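PDB 3B4N: endo-pectate lyase from Erwinia chrysanthemi, which catalyses the calcium-dependent eliminative cleavage of polygalacturonate, and probably also of highly methylated pectins, by attack within the chain. Local coordinates for residues L164-S169 with V187-I192; G171-H176 with C193-T198. All blocks are in the same frame, centred on the assembly; numbering follows the deposited sequence. Where two conformers were deposited one is given.

Contacts 1 and 2 join the same two neighbouring coils of a right-handed parallel beta helix, and both are largely buried. The chain passes from 164-169 into 171-176, and from 187-192 into 193-198, so the four segments alternate along the sequence. Their centres lie about 9 Å apart, and Val187 of contact 1 packs against Ile175 of contact 2 inside the helix. Contact 1 combines regular strand pairing and a salt bridge facing the N-terminal strand 22-29 with two of the four protein ligands of a calcium ion. Contact 2 is mostly loop and turn, held by scattered backbone bonds, waters and zinc-binding side chains. One backbone scheme thus serves different chemistries.

Contact 1: L164-S169 with V187-I192; sequences LRISAS and VIWEDI. With CA (calcium ion), chain C.
Leu164 to Ile166 and Val187 to Trp189 pair as parallel strands on adjacent coils of the right-handed parallel beta helix. The backbone bonds pass back and forth: Ile188 N donates to Leu164 O at 2.8 Å, Ile166 N to Ile188 O at 2.7 Å, and Glu190 N to Ile166 O at 2.9 Å, the last just past the strand.

Apolar contacts follow the register: CB of Leu164 touches CG2 of Val187, and Ile166 lies beside Trp189, all on one face of the sheet, where Ile139 of the preceding coil continues the row. In one of its two conformers, Ile166 CG1 lies over the face of the indole, 4.2 Å from the centroid of the five-membered ring and 25° off its normal, a CH-pi contact nearest to CD1.

On the other face Arg165 lies beside Ile188 and reaches past the strand to Glu190. Its chain runs extended as far as CD, then a bend at chi3 (-52°) turns NE aside; NH2 meets Glu190 OE2 at 2.9 Å in a salt bridge. The oxygen lies close to the guanidinium plane, although the carboxylate is turned 36° from it. Strand 22-29 engages this pair: Leu26 O accepts from NH2, Ser27 bonds OE2 and Lys29 forms a salt bridge with OE1.

Beyond the strands a calcium ion is bound by Asp191 OD1 at 2.4 Å and by Ile192 O at 2.3 Å; Asn213, Tyr218 and two waters complete the site. Ala168 CB packs on the CB atoms of Glu190 and Asp191, while a water donates to Ala168 O at 2.7 Å and to Asp191 O.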
loop_
_atom_site.group_PDB
_atom_site.type_symbol
_atom_site.label_atom_id
_atom_site.label_comp_id
_atom_site.label_asym_id
_atom_site.label_seq_id
_atom_site.Cartn_x
_atom_site.Cartn_y
_atom_site.Cartn_z
ATOM N N LEU A 164 -0.004 -11.257 -2.603
ATOM C CA LEU A 164 -0.179 -11.870 -1.296
ATOM C C LEU A 164 -1.270 -11.155 -0.532
ATOM O O LEU A 164 -1.410 -9.944 -0.644
ATOM C CB LEU A 164 1.136 -11.777 -0.518
ATOM C CG LEU A 164 1.192 -12.302 0.922
ATOM C CD1 LEU A 164 1.048 -13.823 0.934
ATOM C CD2 LEU A 164 2.527 -11.898 1.547
ATOM N N ARG A 165 -2.043 -11.912 0.240
ATOM C CA ARG A 165 -3.102 -11.339 1.053
ATOM C C ARG A 165 -2.777 -11.621 2.508
ATOM O O ARG A 165 -2.389 -12.733 2.866
ATOM C CB ARG A 165 -4.465 -11.955 0.705
ATOM C CG ARG A 165 -5.652 -11.273 1.394
ATOM C CD ARG A 165 -6.918 -12.114 1.250
ATOM N NE ARG A 165 -7.173 -12.470 -0.142
ATOM C CZ ARG A 165 -7.817 -11.700 -1.013
ATOM N NH1 ARG A 165 -7.979 -12.120 -2.258
ATOM N NH2 ARG A 165 -8.317 -10.529 -0.640
ATOM N N ILE A 166 -2.921 -10.593 3.335
ATOM C CA ILE A 166 -2.672 -10.697 4.765
ATOM C C ILE A 166 -4.041 -10.707 5.436
ATOM O O ILE A 166 -4.833 -9.780 5.258
ATOM C CB ILE A 166 -1.858 -9.484 5.278
ATOM C CG1 ILE A 166 -0.582 -9.318 4.448
ATOM C CG2 ILE A 166 -1.526 -9.665 6.760
ATOM C CD1 ILE A 166 0.336 -10.525 4.468
ATOM N N SER A 167 -4.325 -11.761 6.197
ATOM C CA SER A 167 -5.616 -11.886 6.875
ATOM C C SER A 167 -5.972 -10.772 7.849
ATOM O O SER A 167 -5.103 -10.175 8.477
ATOM C CB SER A 167 -5.701 -13.237 7.591
ATOM O OG SER A 167 -4.924 -13.243 8.770
ATOM N N ALA A 168 -7.268 -10.501 7.968
ATOM C CA ALA A 168 -7.747 -9.443 8.847
ATOM C C ALA A 168 -7.377 -9.639 10.309
ATOM O O ALA A 168 -7.091 -8.673 11.010
ATOM C CB ALA A 168 -9.263 -9.304 8.717
ATOM N N SER A 169 -7.371 -10.885 10.769
ATOM C CA SER A 169 -7.071 -11.163 12.168
ATOM C C SER A 169 -5.637 -11.582 12.458
ATOM O O SER A 169 -5.284 -11.818 13.611
ATOM C CB SER A 169 -8.015 -12.253 12.689
ATOM O OG SER A 169 -7.778 -13.486 12.033
ATOM N N VAL A 187 0.028 -6.447 -2.802
ATOM C CA VAL A 187 -0.238 -7.109 -1.537
ATOM C C VAL A 187 -1.515 -6.475 -0.995
ATOM O O VAL A 187 -1.746 -5.275 -1.161
ATOM C CB VAL A 187 0.930 -6.935 -0.535
ATOM C CG1 VAL A 187 0.502 -7.431 0.848
ATOM C CG2 VAL A 187 2.141 -7.747 -1.020
ATOM N N ILE A 188 -2.358 -7.301 -0.388
ATOM C CA ILE A 188 -3.619 -6.832 0.171
ATOM C C ILE A 188 -3.618 -7.105 1.664
ATOM O O ILE A 188 -3.404 -8.239 2.082
ATOM C CB ILE A 188 -4.816 -7.558 -0.465
ATOM C CG1 ILE A 188 -4.893 -7.207 -1.953
ATOM C CG2 ILE A 188 -6.112 -7.188 0.264
ATOM C CD1 ILE A 188 -6.051 -7.865 -2.689
ATOM N N TRP A 189 -3.811 -6.054 2.454
ATOM C CA TRP A 189 -3.872 -6.187 3.915
ATOM C C TRP A 189 -5.349 -6.041 4.273
ATOM O O TRP A 189 -5.921 -4.965 4.117
ATOM C CB TRP A 189 -3.074 -5.071 4.598
ATOM C CG TRP A 189 -1.570 -5.164 4.458
ATOM C CD1 TRP A 189 -0.688 -5.625 5.392
ATOM C CD2 TRP A 189 -0.777 -4.710 3.350
ATOM N NE1 TRP A 189 0.604 -5.477 4.946
ATOM C CE2 TRP A 189 0.577 -4.918 3.695
ATOM C CE3 TRP A 189 -1.081 -4.142 2.105
ATOM C CZ2 TRP A 189 1.626 -4.573 2.840
ATOM C CZ3 TRP A 189 -0.031 -3.801 1.250
ATOM C CH2 TRP A 189 1.303 -4.018 1.626
ATOM N N GLU A 190 -5.967 -7.114 4.758
ATOM C CA GLU A 190 -7.394 -7.074 5.093
ATOM C C GLU A 190 -7.749 -6.203 6.309
ATOM O O GLU A 190 -8.872 -5.699 6.418
ATOM C CB GLU A 190 -7.928 -8.503 5.248
ATOM C CG GLU A 190 -8.006 -9.288 3.920
ATOM C CD GLU A 190 -9.040 -8.736 2.937
ATOM O OE1 GLU A 190 -10.063 -8.175 3.385
ATOM O OE2 GLU A 190 -8.849 -8.881 1.707
ATOM N N ASP A 191 -6.789 -6.024 7.210
ATOM C CA ASP A 191 -6.940 -5.164 8.386
ATOM C C ASP A 191 -5.545 -5.053 8.977
ATOM O O ASP A 191 -5.105 -5.927 9.719
ATOM C CB ASP A 191 -7.894 -5.767 9.430
ATOM C CG ASP A 191 -8.171 -4.809 10.598
ATOM O OD1 ASP A 191 -7.397 -3.853 10.801
ATOM O OD2 ASP A 191 -9.166 -5.019 11.329
ATOM N N ILE A 192 -4.845 -3.979 8.634
ATOM C CA ILE A 192 -3.496 -3.765 9.125
ATOM C C ILE A 192 -3.448 -3.950 10.634
ATOM O O ILE A 192 -4.316 -3.439 11.345
ATOM C CB ILE A 192 -3.031 -2.336 8.816
ATOM C CG1 ILE A 192 -2.898 -2.140 7.305
ATOM C CG2 ILE A 192 -1.711 -2.056 9.532
ATOM C CD1 ILE A 192 -2.677 -0.693 6.912
HETATM CA CA CA C . -6.172 -2.541 12.329
HETATM O O HOH W 1 -4.219 -7.542 7.425
HETATM O O HOH W 2 -4.523 -7.953 11.578
HETATM O O HOH W 3 -4.275 -1.284 13.177
HETATM O O HOH W 4 -7.642 -1.281 13.714
#

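Contact 2: G171-H176 with C193-T198; sequences GADGIH and CEDAAT. Unlike the reference sequence in segment 171-176: Gly171 (reference Arg). With ZN (zinc ion), chain F; ZN (zinc ion), chain D; ZN (zinc ion), chain E.
Ala196 O accepts from Ile175 N at 3.0 Å, the donor tilted 30° from the carbonyl plane, and more weakly from Trp189 NE1, while Gly174 CA makes a C-H...O contact with the same oxygen. Thr198 N bonds Ile175 O at 2.9 Å, continuing the parallel pairing of strands 175-179 and 197-199. At the other end Glu194 N meets Ala172 O almost straight on, and one water links Gly171 O, Cys193 N and Asp195 O. Cys193 is tied further to Cys143 by a disulfide. Two neighbouring coils of the parallel beta helix pass here from one sheet to the next, 171-176 through a type II' turn from Gly171 to Gly174.

Zinc joins the side chains. The Asp173 carboxylate bridges two ions: OD2 binds one at 2.0 Å, shared with Asp195 OD1 at 1.9 Å, and OD1 binds another together with His176 NE2. The two carboxylates are turned 68° apart, and Lys224 also bonds Asp195 OD1. A third zinc sits on His176 ND1 at 2.1 Å, with Asp178 as a further ligand. Thr198 runs alongside the imidazole, its CB 3.7 Å from His176 CD2.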
loop_
_atom_site.group_PDB
_atom_site.type_symbol
_atom_site.label_atom_id
_atom_site.label_comp_id
_atom_site.label_asym_id
_atom_site.label_seq_id
_atom_site.Cartn_x
_atom_site.Cartn_y
_atom_site.Cartn_z
ATOM N N GLY A 171 -2.555 -9.950 10.979
ATOM C CA GLY A 171 -1.581 -9.059 10.370
ATOM C C GLY A 171 -0.253 -8.877 11.081
ATOM O O GLY A 171 0.710 -8.404 10.468
ATOM N N ALA A 172 -0.193 -9.243 12.361
ATOM C CA ALA A 172 1.019 -9.119 13.174
ATOM C C ALA A 172 1.822 -7.859 12.849
ATOM O O ALA A 172 1.285 -6.750 12.933
ATOM C CB ALA A 172 1.883 -10.371 13.019
ATOM N N ASP A 173 3.096 -8.002 12.491
ATOM C CA ASP A 173 3.889 -6.821 12.153
ATOM C C ASP A 173 4.163 -6.698 10.651
ATOM O O ASP A 173 5.230 -6.248 10.227
ATOM C CB ASP A 173 5.209 -6.778 12.924
ATOM C CG ASP A 173 5.807 -5.388 12.946
ATOM O OD1 ASP A 173 7.033 -5.244 13.077
ATOM O OD2 ASP A 173 5.031 -4.420 12.834
ATOM N N GLY A 174 3.199 -7.142 9.855
ATOM C CA GLY A 174 3.308 -7.008 8.412
ATOM C C GLY A 174 4.540 -7.533 7.708
ATOM O O GLY A 174 5.028 -8.621 8.007
ATOM N N ILE A 175 5.037 -6.750 6.756
ATOM C CA ILE A 175 6.191 -7.136 5.948
ATOM C C ILE A 175 7.389 -6.231 6.188
ATOM O O ILE A 175 7.270 -5.015 6.105
ATOM C CB ILE A 175 5.832 -7.086 4.445
ATOM C CG1 ILE A 175 4.605 -7.967 4.185
ATOM C CG2 ILE A 175 7.029 -7.504 3.599
ATOM C CD1 ILE A 175 4.102 -7.932 2.743
ATOM N N HIS A 176 8.544 -6.825 6.483
ATOM C CA HIS A 176 9.763 -6.059 6.717
ATOM C C HIS A 176 10.714 -6.051 5.536
ATOM O O HIS A 176 10.921 -7.089 4.906
ATOM C CB HIS A 176 10.582 -6.646 7.870
ATOM C CG HIS A 176 10.086 -6.292 9.231
ATOM N ND1 HIS A 176 10.851 -6.481 10.361
ATOM C CD2 HIS A 176 8.900 -5.798 9.653
ATOM C CE1 HIS A 176 10.156 -6.119 11.425
ATOM N NE2 HIS A 176 8.967 -5.702 11.023
ATOM N N CYS A 193 -2.450 -4.684 11.115
ATOM C CA CYS A 193 -2.295 -4.890 12.548
ATOM C C CYS A 193 -1.392 -3.765 13.082
ATOM O O CYS A 193 -1.852 -2.629 13.213
ATOM C CB CYS A 193 -1.713 -6.287 12.815
ATOM S SG CYS A 193 -1.519 -6.678 14.581
ATOM N N GLU A 194 -0.119 -4.035 13.361
ATOM C CA GLU A 194 0.760 -2.973 13.873
ATOM C C GLU A 194 0.985 -1.912 12.799
ATOM O O GLU A 194 0.901 -0.707 13.049
ATOM C CB GLU A 194 2.105 -3.553 14.310
ATOM C CG GLU A 194 2.047 -4.426 15.555
ATOM C CD GLU A 194 1.543 -3.681 16.784
ATOM O OE1 GLU A 194 1.836 -2.473 16.921
ATOM O OE2 GLU A 194 0.866 -4.309 17.625
ATOM N N ASP A 195 1.293 -2.385 11.600
ATOM C CA ASP A 195 1.513 -1.539 10.434
ATOM C C ASP A 195 1.571 -2.495 9.257
ATOM O O ASP A 195 1.583 -3.706 9.453
ATOM C CB ASP A 195 2.813 -0.718 10.568
ATOM C CG ASP A 195 3.951 -1.499 11.199
ATOM O OD1 ASP A 195 4.279 -1.239 12.372
ATOM O OD2 ASP A 195 4.519 -2.370 10.523
ATOM N N ALA A 196 1.601 -1.965 8.039
ATOM C CA ALA A 196 1.616 -2.808 6.839
ATOM C C ALA A 196 3.006 -3.276 6.399
ATOM O O ALA A 196 3.209 -4.466 6.112
ATOM C CB ALA A 196 0.932 -2.064 5.683
ATOM N N ALA A 197 3.948 -2.342 6.320
ATOM C CA ALA A 197 5.315 -2.648 5.906
ATOM C C ALA A 197 6.266 -1.726 6.641
ATOM O O ALA A 197 5.912 -0.594 6.985
ATOM C CB ALA A 197 5.463 -2.465 4.399
ATOM N N THR A 198 7.482 -2.213 6.859
ATOM C CA THR A 198 8.509 -1.488 7.597
ATOM C C THR A 198 9.800 -1.413 6.804
ATOM O O THR A 198 10.335 -2.433 6.372
ATOM C CB THR A 198 8.802 -2.195 8.945
ATOM O OG1 THR A 198 7.585 -2.338 9.682
ATOM C CG2 THR A 198 9.819 -1.414 9.764
HETATM ZN ZN ZN F . 8.475 -4.254 12.513
HETATM ZN ZN ZN D . 5.632 -2.510 12.897
HETATM ZN ZN ZN E . 12.779 -7.284 10.519
HETATM O O HOH W 5 -0.308 -5.785 9.497
HETATM O O HOH W 6 5.674 -3.975 8.858
HETATM O O HOH W 7 7.329 -2.106 12.309
HETATM O O HOH W 8 5.863 -2.175 14.810
HETATM O O HOH W 9 13.582 -6.001 11.849
#